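Local coordinates for aspartate-semialdehyde dehydrogenase 2 (PDB 2R00), which catalyses the NADPH-dependent reductive dephosphorylation of L-aspartyl-4-phosphate to L-aspartate-semialdehyde in lysine, methionine and threonine biosynthesis, at residues A[132-143]-A[244-252]; A[74-83]-A[93-101]. All coordinates share one frame; numbering follows the deposited sequence.

Overall arrangement
Contact 2 comes first along the chain and is complete before contact 1 opens. It lies in the N-terminal nucleotide-binding domain, where helix 75-87 meets the end of strand 91-94 and the loop beyond it. Contact 1 joins helix 131-147 to strand 244-252 of the mixed sheet of the C-terminal dimerisation domain. Their centres are about 25 Å apart on opposite sides of the chain's centre, yet their nearest atoms approach to about 6 Å. N130 touches both contacts: its side chain packs against R100 of contact 2 and accepts from the backbone N of S132 in contact 1. R100, a predicted phosphate-binding residue, thus lies near the start of the helix that begins with C131, the acyl-thioester residue.

Contact 1: A[132-143]-A[244-252]; sequences STIQMLVALKPI and HAEAVHVET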
ATOM      1  N   SER A 132       1.428  13.727  -5.723  1.00 30.07           N
ATOM      2  CA  SER A 132       1.976  12.371  -5.677  1.00 30.07           C
ATOM      3  C   SER A 132       3.406  12.295  -6.218  1.00 29.05           C
ATOM      4  O   SER A 132       4.273  11.662  -5.612  1.00 29.13           O
ATOM      5  CB  SER A 132       1.107  11.419  -6.491  1.00 30.73           C
ATOM      6  OG  SER A 132       0.045  10.905  -5.717  1.00 33.44           O
ATOM      7  N   THR A 133       3.632  12.923  -7.370  1.00 27.79           N
ATOM      8  CA  THR A 133       4.942  12.929  -8.026  1.00 27.04           C
ATOM      9  C   THR A 133       5.931  13.817  -7.267  1.00 26.21           C
ATOM     10  O   THR A 133       7.092  13.453  -7.107  1.00 25.93           O
ATOM     11  CB  THR A 133       4.841  13.430  -9.482  1.00 27.00           C
ATOM     12  OG1 THR A 133       3.802  12.717 -10.160  1.00 28.04           O
ATOM     13  CG2 THR A 133       6.166  13.229 -10.212  1.00 26.91           C
ATOM     14  N   ILE A 134       5.468  14.980  -6.817  1.00 25.59           N
ATOM     15  CA  ILE A 134       6.279  15.856  -5.960  1.00 25.86           C
ATOM     16  C   ILE A 134       6.797  15.091  -4.727  1.00 26.36           C
ATOM     17  O   ILE A 134       8.007  15.009  -4.507  1.00 27.06           O
ATOM     18  CB  ILE A 134       5.495  17.112  -5.519  1.00 25.77           C
ATOM     19  CG1 ILE A 134       5.099  17.959  -6.737  1.00 24.57           C
ATOM     20  CG2 ILE A 134       6.329  17.950  -4.512  1.00 25.53           C
ATOM     21  CD1 ILE A 134       4.098  19.079  -6.423  1.00 25.14           C
ATOM     22  N   GLN A 135       5.877  14.515  -3.960  1.00 26.85           N
ATOM     23  CA  GLN A 135       6.194  13.742  -2.748  1.00 27.91           C
ATOM     24  C   GLN A 135       7.290  12.711  -3.010  1.00 26.79           C
ATOM     25  O   GLN A 135       8.297  12.663  -2.299  1.00 26.93           O
ATOM     26  CB  GLN A 135       4.960  12.956  -2.302  1.00 27.99           C
ATOM     27  CG  GLN A 135       4.031  13.594  -1.287  1.00 31.17           C
ATOM     28  CD  GLN A 135       2.768  12.756  -1.077  1.00 31.36           C
ATOM     29  OE1 GLN A 135       1.668  13.200  -1.418  1.00 37.29           O
ATOM     30  NE2 GLN A 135       2.921  11.527  -0.542  1.00 33.16           N
ATOM     31  N   MET A 136       7.073  11.879  -4.032  1.00 25.37           N
ATOM     32  CA  MET A 136       7.966  10.764  -4.332  1.00 24.74           C
ATOM     33  C   MET A 136       9.349  11.241  -4.777  1.00 24.87           C
ATOM     34  O   MET A 136      10.374  10.695  -4.353  1.00 24.82           O
ATOM     35  CB  MET A 136       7.344   9.841  -5.400  1.00 24.23           C
ATOM     36  CG  MET A 136       8.202   8.612  -5.729  1.00 24.69           C
ATOM     37  SD  MET A 136       7.479   7.475  -6.929  1.00 23.76           S
ATOM     38  CE  MET A 136       7.602   8.396  -8.458  1.00 24.60           C
ATOM     39  N   LEU A 137       9.366  12.249  -5.642  1.00 24.60           N
ATOM     40  CA  LEU A 137      10.608  12.748  -6.225  1.00 24.94           C
ATOM     41  C   LEU A 137      11.518  13.449  -5.214  1.00 24.96           C
ATOM     42  O   LEU A 137      12.748  13.335  -5.287  1.00 25.34           O
ATOM     43  CB  LEU A 137      10.299  13.668  -7.406  1.00 24.94           C
ATOM     44  CG  LEU A 137      10.307  12.910  -8.737  1.00 26.40           C
ATOM     45  CD1 LEU A 137       9.365  13.503  -9.701  1.00 28.15           C
ATOM     46  CD2 LEU A 137      11.700  12.901  -9.335  1.00 26.92           C
ATOM     47  N   VAL A 138      10.917  14.180  -4.284  1.00 24.89           N
ATOM     48  CA  VAL A 138      11.669  14.754  -3.172  1.00 24.80           C
ATOM     49  C   VAL A 138      12.361  13.638  -2.374  1.00 25.07           C
ATOM     50  O   VAL A 138      13.569  13.692  -2.131  1.00 25.20           O
ATOM     51  CB  VAL A 138      10.780  15.651  -2.291  1.00 25.26           C
ATOM     52  CG1 VAL A 138      11.476  15.988  -0.981  1.00 25.33           C
ATOM     53  CG2 VAL A 138      10.452  16.952  -3.042  1.00 24.53           C
ATOM     54  N   ALA A 139      11.596  12.617  -1.996  1.00 25.04           N
ATOM     55  CA  ALA A 139      12.123  11.485  -1.230  1.00 25.06           C
ATOM     56  C   ALA A 139      13.185  10.660  -1.955  1.00 24.73           C
ATOM     57  O   ALA A 139      14.119  10.185  -1.325  1.00 25.27           O
ATOM     58  CB  ALA A 139      10.974  10.579  -0.748  1.00 25.11           C
ATOM     59  N   LEU A 140      13.044  10.487  -3.267  1.00 24.91           N
ATOM     60  CA  LEU A 140      13.916   9.592  -4.038  1.00 25.02           C
ATOM     61  C   LEU A 140      15.206  10.220  -4.556  1.00 25.49           C
ATOM     62  O   LEU A 140      16.194   9.519  -4.777  1.00 25.08           O
ATOM     63  CB  LEU A 140      13.151   8.991  -5.220  1.00 25.13           C
ATOM     64  CG  LEU A 140      12.593   7.566  -5.117  1.00 25.63           C
ATOM     65  CD1 LEU A 140      12.181   7.185  -3.721  1.00 24.87           C
ATOM     66  CD2 LEU A 140      11.456   7.347  -6.106  1.00 25.53           C
ATOM     67  N   LYS A 141      15.184  11.531  -4.769  1.00 26.15           N
ATOM     68  CA  LYS A 141      16.328  12.230  -5.355  1.00 27.22           C
ATOM     69  C   LYS A 141      17.688  11.954  -4.678  1.00 27.62           C
ATOM     70  O   LYS A 141      18.658  11.670  -5.391  1.00 28.02           O
ATOM     71  CB  LYS A 141      16.052  13.740  -5.489  1.00 27.20           C
ATOM     72  CG  LYS A 141      17.099  14.526  -6.301  1.00 28.21           C
ATOM     73  CD  LYS A 141      17.417  13.872  -7.645  1.00 31.08           C
ATOM     74  CE  LYS A 141      18.138  14.842  -8.584  1.00 31.90           C
ATOM     75  NZ  LYS A 141      19.139  15.690  -7.885  1.00 31.31           N
ATOM     76  N   PRO A 142      17.771  12.028  -3.327  1.00 28.10           N
ATOM     77  CA  PRO A 142      19.039  11.669  -2.662  1.00 28.95           C
ATOM     78  C   PRO A 142      19.509  10.239  -2.948  1.00 29.62           C
ATOM     79  O   PRO A 142      20.709  10.002  -3.064  1.00 29.86           O
ATOM     80  CB  PRO A 142      18.710  11.826  -1.168  1.00 28.69           C
ATOM     81  CG  PRO A 142      17.552  12.780  -1.142  1.00 28.37           C
ATOM     82  CD  PRO A 142      16.753  12.443  -2.344  1.00 28.15           C
ATOM     83  N   ILE A 143      18.575   9.294  -3.039  1.00 29.95           N
ATOM     84  CA  ILE A 143      18.908   7.915  -3.419  1.00 30.71           C
ATOM     85  C   ILE A 143      19.367   7.840  -4.881  1.00 31.19           C
ATOM     86  O   ILE A 143      20.371   7.194  -5.192  1.00 31.31           O
ATOM     87  CB  ILE A 143      17.722   6.944  -3.171  1.00 30.51           C
ATOM     88  CG1 ILE A 143      17.284   7.015  -1.698  1.00 30.68           C
ATOM     89  CG2 ILE A 143      18.100   5.524  -3.592  1.00 29.85           C
ATOM     90  CD1 ILE A 143      15.861   6.465  -1.402  1.00 30.78           C
ATOM     91  N   HIS A 244      -2.633  11.936   1.985  1.00 30.40           N
ATOM     92  CA  HIS A 244      -2.154  11.138   0.875  1.00 30.74           C
ATOM     93  C   HIS A 244      -0.931  10.338   1.290  1.00 29.65           C
ATOM     94  O   HIS A 244      -0.085  10.828   2.039  1.00 29.24           O
ATOM     95  CB  HIS A 244      -1.818  12.053  -0.314  1.00 31.75           C
ATOM     96  CG  HIS A 244      -1.301  11.324  -1.513  1.00 34.98           C
ATOM     97  ND1 HIS A 244       0.039  11.280  -1.834  1.00 38.24           N
ATOM     98  CD2 HIS A 244      -1.941  10.597  -2.460  1.00 38.18           C
ATOM     99  CE1 HIS A 244       0.204  10.559  -2.929  1.00 38.96           C
ATOM    100  NE2 HIS A 244      -0.981  10.131  -3.328  1.00 39.66           N
ATOM    101  N   ALA A 245      -0.837   9.111   0.796  1.00 28.45           N
ATOM    102  CA  ALA A 245       0.302   8.254   1.119  1.00 27.95           C
ATOM    103  C   ALA A 245       0.784   7.501  -0.112  1.00 27.53           C
ATOM    104  O   ALA A 245       0.013   7.291  -1.052  1.00 27.62           O
ATOM    105  CB  ALA A 245      -0.063   7.282   2.230  1.00 27.23           C
ATOM    106  N   GLU A 246       2.062   7.115  -0.093  1.00 27.28           N
ATOM    107  CA  GLU A 246       2.682   6.302  -1.135  1.00 27.37           C
ATOM    108  C   GLU A 246       3.604   5.286  -0.505  1.00 26.81           C
ATOM    109  O   GLU A 246       4.339   5.616   0.405  1.00 26.85           O
ATOM    110  CB  GLU A 246       3.536   7.152  -2.059  1.00 27.97           C
ATOM    111  CG  GLU A 246       2.831   8.330  -2.633  1.00 29.71           C
ATOM    112  CD  GLU A 246       3.733   9.167  -3.461  1.00 31.45           C
ATOM    113  OE1 GLU A 246       4.935   9.276  -3.141  1.00 34.26           O
ATOM    114  OE2 GLU A 246       3.237   9.720  -4.440  1.00 33.28           O
ATOM    115  N   ALA A 247       3.560   4.060  -1.010  1.00 26.34           N
ATOM    116  CA  ALA A 247       4.521   3.021  -0.666  1.00 25.63           C
ATOM    117  C   ALA A 247       5.466   2.913  -1.851  1.00 25.26           C
ATOM    118  O   ALA A 247       5.013   2.775  -2.999  1.00 25.31           O
ATOM    119  CB  ALA A 247       3.804   1.689  -0.435  1.00 25.14           C
ATOM    120  N   VAL A 248       6.769   3.014  -1.593  1.00 25.05           N
ATOM    121  CA  VAL A 248       7.758   3.084  -2.677  1.00 25.04           C
ATOM    122  C   VAL A 248       8.790   1.976  -2.558  1.00 25.24           C
ATOM    123  O   VAL A 248       9.426   1.808  -1.508  1.00 24.68           O
ATOM    124  CB  VAL A 248       8.523   4.455  -2.713  1.00 25.28           C
ATOM    125  CG1 VAL A 248       9.374   4.567  -3.987  1.00 25.25           C
ATOM    126  CG2 VAL A 248       7.559   5.628  -2.616  1.00 25.44           C
ATOM    127  N   HIS A 249       8.943   1.213  -3.639  1.00 25.44           N
ATOM    128  CA  HIS A 249      10.074   0.312  -3.769  1.00 26.48           C
ATOM    129  C   HIS A 249      10.965   0.783  -4.914  1.00 26.87           C
ATOM    130  O   HIS A 249      10.469   1.047  -6.016  1.00 27.09           O
ATOM    131  CB  HIS A 249       9.630  -1.132  -4.027  1.00 26.30           C
ATOM    132  CG  HIS A 249      10.774  -2.059  -4.304  1.00 26.58           C
ATOM    133  ND1 HIS A 249      11.515  -2.650  -3.304  1.00 28.23           N
ATOM    134  CD2 HIS A 249      11.331  -2.461  -5.471  1.00 27.52           C
ATOM    135  CE1 HIS A 249      12.464  -3.395  -3.845  1.00 26.56           C
ATOM    136  NE2 HIS A 249      12.375  -3.294  -5.158  1.00 26.07           N
ATOM    137  N   VAL A 250      12.266   0.885  -4.647  1.00 27.45           N
ATOM    138  CA  VAL A 250      13.234   1.250  -5.676  1.00 28.36           C
ATOM    139  C   VAL A 250      14.334   0.203  -5.860  1.00 28.67           C
ATOM    140  O   VAL A 250      14.887  -0.328  -4.900  1.00 28.30           O
ATOM    141  CB  VAL A 250      13.837   2.681  -5.473  1.00 28.65           C
ATOM    142  CG1 VAL A 250      12.724   3.723  -5.481  1.00 29.06           C
ATOM    143  CG2 VAL A 250      14.628   2.785  -4.196  1.00 29.27           C
ATOM    144  N   GLU A 251      14.600  -0.106  -7.117  1.00 29.20           N
ATOM    145  CA  GLU A 251      15.699  -0.957  -7.507  1.00 30.64           C
ATOM    146  C   GLU A 251      16.825   0.005  -7.892  1.00 31.15           C
ATOM    147  O   GLU A 251      16.692   0.778  -8.852  1.00 30.99           O
ATOM    148  CB  GLU A 251      15.262  -1.820  -8.689  1.00 30.78           C
ATOM    149  CG  GLU A 251      16.070  -3.065  -8.922  1.00 33.45           C
ATOM    150  CD  GLU A 251      16.033  -4.047  -7.764  1.00 34.81           C
ATOM    151  OE1 GLU A 251      17.091  -4.639  -7.510  1.00 37.97           O
ATOM    152  OE2 GLU A 251      14.985  -4.229  -7.108  1.00 35.41           O
ATOM    153  N   THR A 252      17.891   0.005  -7.099  1.00 31.64           N
ATOM    154  CA  THR A 252      19.011   0.937  -7.302  1.00 32.55           C
ATOM    155  C   THR A 252      20.078   0.320  -8.215  1.00 33.45           C
ATOM    156  O   THR A 252      20.056  -0.889  -8.474  1.00 33.67           O
ATOM    157  CB  THR A 252      19.634   1.382  -5.959  1.00 32.38           C
ATOM    158  OG1 THR A 252      20.153   0.242  -5.270  1.00 32.37           O
ATOM    159  CG2 THR A 252      18.597   2.068  -5.078  1.00 31.79           C
TER
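Q135 and H244 meet through a short hydrogen bond, H244 ND1 donating to Q135 OE1 at 2.6 Å. The bond is bent, with 137° at the hydrogen; Q135 OE1 comes in at the ring edge, with the amide plane turned 80° from that of the imidazole. H244 reaches the helix because its CG lies anti to the backbone N (chi1 180°). Next along the strand, the extended E246 carboxylate inserts beside the first turn of the helix: OE2 lies 2.5 Å from S132 O, while OE1 rests 3.4 Å from M136 CB. Beyond it the interface turns apolar. L140 CD1 meets V248 CG1 tip to tip at 3.8 Å, L140 slides past V250, and the methyls I143 CG2 and T252 CG2 close the far end at 3.8 Å. In the second shell, backbone bonds of H244 to A313 and of E246 to V311 hold the strand, and T156 packs against both side chains. H244, the predicted proton acceptor, is thus fixed through Q135 to the helix whose first residue is the nucleophile C131. The separation of E246 OE2 from a carbonyl oxygen suggests that this buried acid probably keeps a proton.

Contact 2: A[74-83]-A[93-101]; sequences GGELSAKWAP and IDNTSHFRY
S78 of the helix and D94 at the end of the next strand face each other within a beta-alpha-beta unit of the Rossmann-type nucleotide-binding domain, strand 68-71, helix 75-87 and strand 91-94. S78 OG donates to D94 OD1 in a very short bond of 2.5 Å, and the methyl CG2 of T96 lies against the same hydroxyl. The other carboxylate oxygen is used from the loop: T96 OG1 donates to D94 OD2 at 2.7 Å, on its syn side but out of the carboxylate plane. Both oxygens of this buried acid are therefore gripped, which fixes the rotation of the carboxylate, while F71 of strand 68-71 packs on S78, A82 and D94. T96 OG1, besides donating to D94, accepts from H98 N at 3.0 Å (153° at the hydrogen), forming an ST turn.

That turn leads into a type I beta turn, S97 to R100, which sets two rings against the helix. H98, its CG anti to the backbone N (chi1 -175°), lays one imidazole face over A79: A79 CB sits 3.6 Å from the ring centroid and 13° off the normal, a CH-pi contact. The same imidazole turns CD2 over the centre of one F99 face, 3.3 Å above its plane. F99 CE2 touches A82 CB at 3.6 Å, while S78 O, 3.7 Å from CE2, and P83 CD lie at the ring's edge, near its plane. R100, which ends the turn, is a predicted phosphate ligand, and its NE donates to N128 O. At the helix start, a water accepts from N of the N-cap residue G74 and donates to N95 O, 2.9 Å from the water oxygen.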
ATOM      1  N   GLY A  74      -8.225  24.486 -12.544  1.00 24.97           N
ATOM      2  CA  GLY A  74      -8.600  23.341 -13.369  1.00 24.17           C
ATOM      3  C   GLY A  74      -7.977  23.446 -14.746  1.00 23.40           C
ATOM      4  O   GLY A  74      -7.706  24.543 -15.227  1.00 23.31           O
ATOM      5  N   GLY A  75      -7.749  22.297 -15.363  1.00 23.04           N
ATOM      6  CA  GLY A  75      -6.992  22.197 -16.600  1.00 23.50           C
ATOM      7  C   GLY A  75      -7.575  22.942 -17.784  1.00 23.91           C
ATOM      8  O   GLY A  75      -6.836  23.559 -18.545  1.00 23.50           O
ATOM      9  N   GLU A  76      -8.896  22.885 -17.955  1.00 24.22           N
ATOM     10  CA  GLU A  76      -9.503  23.513 -19.133  1.00 25.04           C
ATOM     11  C   GLU A  76      -9.427  25.032 -19.106  1.00 24.63           C
ATOM     12  O   GLU A  76      -9.218  25.656 -20.147  1.00 24.42           O
ATOM     13  CB  GLU A  76     -10.907  22.968 -19.466  1.00 26.04           C
ATOM     14  CG  GLU A  76     -10.902  21.818 -20.505  0.50 26.98           C
ATOM     15  CD  GLU A  76     -11.903  22.017 -21.645  0.50 28.86           C
ATOM     16  OE1 GLU A  76     -11.859  21.260 -22.634  0.50 29.82           O
ATOM     17  OE2 GLU A  76     -12.743  22.933 -21.568  0.50 30.88           O
ATOM     18  N   LEU A  77      -9.542  25.624 -17.918  1.00 24.04           N
ATOM     19  CA  LEU A  77      -9.330  27.056 -17.774  1.00 23.62           C
ATOM     20  C   LEU A  77      -7.881  27.471 -17.978  1.00 23.48           C
ATOM     21  O   LEU A  77      -7.619  28.545 -18.522  1.00 23.84           O
ATOM     22  CB  LEU A  77      -9.900  27.578 -16.444  1.00 23.91           C
ATOM     23  CG  LEU A  77     -11.434  27.653 -16.485  1.00 23.42           C
ATOM     24  CD1 LEU A  77     -12.034  27.929 -15.088  1.00 25.33           C
ATOM     25  CD2 LEU A  77     -11.871  28.726 -17.501  1.00 24.69           C
ATOM     26  N   SER A  78      -6.936  26.630 -17.560  1.00 22.81           N
ATOM     27  CA  SER A  78      -5.516  26.864 -17.880  1.00 22.48           C
ATOM     28  C   SER A  78      -5.236  26.771 -19.384  1.00 22.27           C
ATOM     29  O   SER A  78      -4.482  27.574 -19.939  1.00 21.99           O
ATOM     30  CB  SER A  78      -4.625  25.867 -17.134  1.00 21.78           C
ATOM     31  OG  SER A  78      -4.438  26.289 -15.802  1.00 21.45           O
ATOM     32  N   ALA A  79      -5.828  25.773 -20.028  1.00 22.40           N
ATOM     33  CA  ALA A  79      -5.737  25.609 -21.489  1.00 23.23           C
ATOM     34  C   ALA A  79      -6.113  26.888 -22.240  1.00 23.98           C
ATOM     35  O   ALA A  79      -5.434  27.279 -23.192  1.00 25.15           O
ATOM     36  CB  ALA A  79      -6.637  24.459 -21.938  1.00 22.37           C
ATOM     37  N   LYS A  80      -7.212  27.505 -21.815  1.00 24.67           N
ATOM     38  CA  LYS A  80      -7.719  28.769 -22.361  1.00 25.65           C
ATOM     39  C   LYS A  80      -6.862  29.974 -21.949  1.00 25.01           C
ATOM     40  O   LYS A  80      -6.366  30.717 -22.807  1.00 24.53           O
ATOM     41  CB  LYS A  80      -9.173  28.974 -21.904  1.00 25.69           C
ATOM     42  CG  LYS A  80      -9.854  30.246 -22.435  1.00 27.44           C
ATOM     43  CD  LYS A  80     -11.375  30.165 -22.272  1.00 28.04           C
ATOM     44  CE  LYS A  80     -12.060  31.444 -22.765  1.00 31.60           C
ATOM     45  NZ  LYS A  80     -13.517  31.227 -23.005  1.00 33.65           N
ATOM     46  N   TRP A  81      -6.676  30.144 -20.638  1.00 24.27           N
ATOM     47  CA  TRP A  81      -6.108  31.377 -20.086  1.00 24.15           C
ATOM     48  C   TRP A  81      -4.581  31.500 -19.986  1.00 24.24           C
ATOM     49  O   TRP A  81      -4.053  32.611 -20.050  1.00 24.04           O
ATOM     50  CB  TRP A  81      -6.759  31.704 -18.735  1.00 24.25           C
ATOM     51  CG  TRP A  81      -8.144  32.191 -18.914  1.00 23.59           C
ATOM     52  CD1 TRP A  81      -9.287  31.518 -18.636  1.00 22.90           C
ATOM     53  CD2 TRP A  81      -8.537  33.451 -19.471  1.00 24.00           C
ATOM     54  NE1 TRP A  81     -10.379  32.290 -18.955  1.00 22.91           N
ATOM     55  CE2 TRP A  81      -9.946  33.484 -19.471  1.00 23.79           C
ATOM     56  CE3 TRP A  81      -7.830  34.572 -19.941  1.00 24.85           C
ATOM     57  CZ2 TRP A  81     -10.678  34.587 -19.945  1.00 24.14           C
ATOM     58  CZ3 TRP A  81      -8.558  35.673 -20.419  1.00 24.74           C
ATOM     59  CH2 TRP A  81      -9.968  35.666 -20.413  1.00 23.73           C
ATOM     60  N   ALA A  82      -3.870  30.386 -19.827  1.00 23.79           N
ATOM     61  CA  ALA A  82      -2.412  30.468 -19.708  1.00 23.92           C
ATOM     62  C   ALA A  82      -1.728  30.994 -20.967  1.00 24.17           C
ATOM     63  O   ALA A  82      -0.773  31.764 -20.851  1.00 24.27           O
ATOM     64  CB  ALA A  82      -1.788  29.143 -19.268  1.00 23.61           C
ATOM     65  N   PRO A  83      -2.163  30.544 -22.163  1.00 23.99           N
ATOM     66  CA  PRO A  83      -1.613  31.185 -23.366  1.00 24.22           C
ATOM     67  C   PRO A  83      -1.819  32.708 -23.423  1.00 24.28           C
ATOM     68  O   PRO A  83      -0.949  33.425 -23.918  1.00 24.78           O
ATOM     69  CB  PRO A  83      -2.382  30.502 -24.504  1.00 24.15           C
ATOM     70  CG  PRO A  83      -2.712  29.135 -23.952  1.00 23.97           C
ATOM     71  CD  PRO A  83      -3.074  29.434 -22.512  1.00 23.98           C
ATOM     72  N   ILE A  93       2.846  29.794 -13.641  1.00 21.89           N
ATOM     73  CA  ILE A  93       3.164  28.550 -12.951  1.00 21.79           C
ATOM     74  C   ILE A  93       1.837  27.813 -12.790  1.00 21.91           C
ATOM     75  O   ILE A  93       0.931  28.298 -12.120  1.00 21.49           O
ATOM     76  CB  ILE A  93       3.902  28.799 -11.599  1.00 22.22           C
ATOM     77  CG1 ILE A  93       5.286  29.425 -11.872  1.00 21.89           C
ATOM     78  CG2 ILE A  93       4.022  27.492 -10.812  1.00 21.27           C
ATOM     79  CD1 ILE A  93       5.811  30.351 -10.770  1.00 23.55           C
ATOM     80  N   ASP A  94       1.721  26.669 -13.466  1.00 21.69           N
ATOM     81  CA  ASP A  94       0.423  26.037 -13.678  1.00 21.40           C
ATOM     82  C   ASP A  94       0.220  24.799 -12.833  1.00 21.04           C
ATOM     83  O   ASP A  94       0.860  23.777 -13.057  1.00 20.77           O
ATOM     84  CB  ASP A  94       0.217  25.668 -15.150  1.00 20.81           C
ATOM     85  CG  ASP A  94      -1.219  25.315 -15.449  1.00 23.08           C
ATOM     86  OD1 ASP A  94      -2.100  26.093 -15.022  1.00 22.66           O
ATOM     87  OD2 ASP A  94      -1.471  24.270 -16.091  1.00 24.16           O
ATOM     88  N   ASN A  95      -0.703  24.889 -11.889  1.00 21.37           N
ATOM     89  CA  ASN A  95      -1.027  23.744 -11.051  1.00 21.98           C
ATOM     90  C   ASN A  95      -2.221  22.975 -11.595  1.00 22.31           C
ATOM     91  O   ASN A  95      -3.248  22.839 -10.920  1.00 23.56           O
ATOM     92  CB  ASN A  95      -1.241  24.165  -9.597  1.00 22.41           C
ATOM     93  CG  ASN A  95      -1.471  22.978  -8.678  1.00 22.46           C
ATOM     94  OD1 ASN A  95      -0.648  22.075  -8.598  1.00 24.26           O
ATOM     95  ND2 ASN A  95      -2.610  22.962  -8.017  1.00 22.56           N
ATOM     96  N   THR A  96      -2.092  22.500 -12.841  1.00 21.59           N
ATOM     97  CA  THR A  96      -3.040  21.550 -13.428  1.00 20.79           C
ATOM     98  C   THR A  96      -2.258  20.487 -14.187  1.00 20.34           C
ATOM     99  O   THR A  96      -1.033  20.585 -14.333  1.00 19.09           O
ATOM    100  CB  THR A  96      -4.084  22.232 -14.398  1.00 21.02           C
ATOM    101  OG1 THR A  96      -3.492  22.470 -15.680  1.00 19.50           O
ATOM    102  CG2 THR A  96      -4.578  23.556 -13.835  1.00 21.73           C
ATOM    103  N   SER A  97      -2.959  19.475 -14.689  1.00 20.48           N
ATOM    104  CA  SER A  97      -2.310  18.486 -15.561  1.00 20.55           C
ATOM    105  C   SER A  97      -2.098  19.007 -16.982  1.00 20.31           C
ATOM    106  O   SER A  97      -1.341  18.409 -17.754  1.00 20.49           O
ATOM    107  CB  SER A  97      -3.128  17.189 -15.613  1.00 21.18           C
ATOM    108  OG  SER A  97      -4.425  17.481 -16.088  1.00 22.62           O
ATOM    109  N   HIS A  98      -2.743  20.118 -17.339  1.00 19.99           N
ATOM    110  CA  HIS A  98      -2.804  20.495 -18.767  1.00 19.32           C
ATOM    111  C   HIS A  98      -1.456  20.587 -19.488  1.00 19.21           C
ATOM    112  O   HIS A  98      -1.303  19.989 -20.561  1.00 19.97           O
ATOM    113  CB  HIS A  98      -3.658  21.748 -19.051  1.00 18.86           C
ATOM    114  CG  HIS A  98      -3.802  22.022 -20.519  1.00 17.68           C
ATOM    115  ND1 HIS A  98      -4.592  21.250 -21.345  1.00 17.15           N
ATOM    116  CD2 HIS A  98      -3.214  22.943 -21.317  1.00 16.40           C
ATOM    117  CE1 HIS A  98      -4.475  21.676 -22.591  1.00 16.78           C
ATOM    118  NE2 HIS A  98      -3.648  22.708 -22.600  1.00 16.93           N
ATOM    119  N   PHE A  99      -0.487  21.306 -18.916  1.00 19.40           N
ATOM    120  CA  PHE A  99       0.811  21.530 -19.601  1.00 19.48           C
ATOM    121  C   PHE A  99       1.965  20.643 -19.148  1.00 19.99           C
ATOM    122  O   PHE A  99       3.097  20.811 -19.612  1.00 19.63           O
ATOM    123  CB  PHE A  99       1.257  22.987 -19.475  1.00 19.08           C
ATOM    124  CG  PHE A  99       0.350  23.959 -20.144  1.00 18.45           C
ATOM    125  CD1 PHE A  99       0.376  24.119 -21.520  1.00 18.74           C
ATOM    126  CD2 PHE A  99      -0.520  24.740 -19.391  1.00 19.17           C
ATOM    127  CE1 PHE A  99      -0.478  25.028 -22.147  1.00 19.03           C
ATOM    128  CE2 PHE A  99      -1.364  25.661 -20.003  1.00 19.41           C
ATOM    129  CZ  PHE A  99      -1.350  25.803 -21.382  1.00 18.57           C
ATOM    130  N   ARG A 100       1.691  19.694 -18.258  1.00 20.64           N
ATOM    131  CA  ARG A 100       2.768  18.877 -17.668  1.00 21.10           C
ATOM    132  C   ARG A 100       3.538  18.035 -18.689  1.00 21.45           C
ATOM    133  O   ARG A 100       4.695  17.728 -18.465  1.00 22.03           O
ATOM    134  CB  ARG A 100       2.230  17.951 -16.568  1.00 21.06           C
ATOM    135  CG  ARG A 100       1.622  18.654 -15.363  1.00 20.50           C
ATOM    136  CD  ARG A 100       1.241  17.664 -14.279  1.00 20.92           C
ATOM    137  NE  ARG A 100       0.597  18.363 -13.168  1.00 22.35           N
ATOM    138  CZ  ARG A 100      -0.407  17.880 -12.445  1.00 24.22           C
ATOM    139  NH1 ARG A 100      -0.900  16.677 -12.702  1.00 26.74           N
ATOM    140  NH2 ARG A 100      -0.923  18.612 -11.464  1.00 26.29           N
ATOM    141  N   TYR A 101       2.890  17.653 -19.788  1.00 22.11           N
ATOM    142  CA  TYR A 101       3.452  16.653 -20.732  1.00 22.39           C
ATOM    143  C   TYR A 101       3.932  17.304 -22.028  1.00 22.77           C
ATOM    144  O   TYR A 101       4.452  16.624 -22.911  1.00 22.88           O
ATOM    145  CB  TYR A 101       2.441  15.489 -20.977  1.00 22.24           C
ATOM    146  CG  TYR A 101       1.810  15.078 -19.667  1.00 22.49           C
ATOM    147  CD1 TYR A 101       0.565  15.582 -19.282  1.00 20.70           C
ATOM    148  CD2 TYR A 101       2.502  14.261 -18.767  1.00 22.10           C
ATOM    149  CE1 TYR A 101       0.013  15.256 -18.045  1.00 22.52           C
ATOM    150  CE2 TYR A 101       1.954  13.934 -17.524  1.00 22.12           C
ATOM    151  CZ  TYR A 101       0.718  14.443 -17.171  1.00 22.11           C
ATOM    152  OH  TYR A 101       0.181  14.128 -15.946  1.00 23.58           O
TER
HETATM  153  O   HOH W   1      -6.116  23.144 -10.684  1.00 29.00           O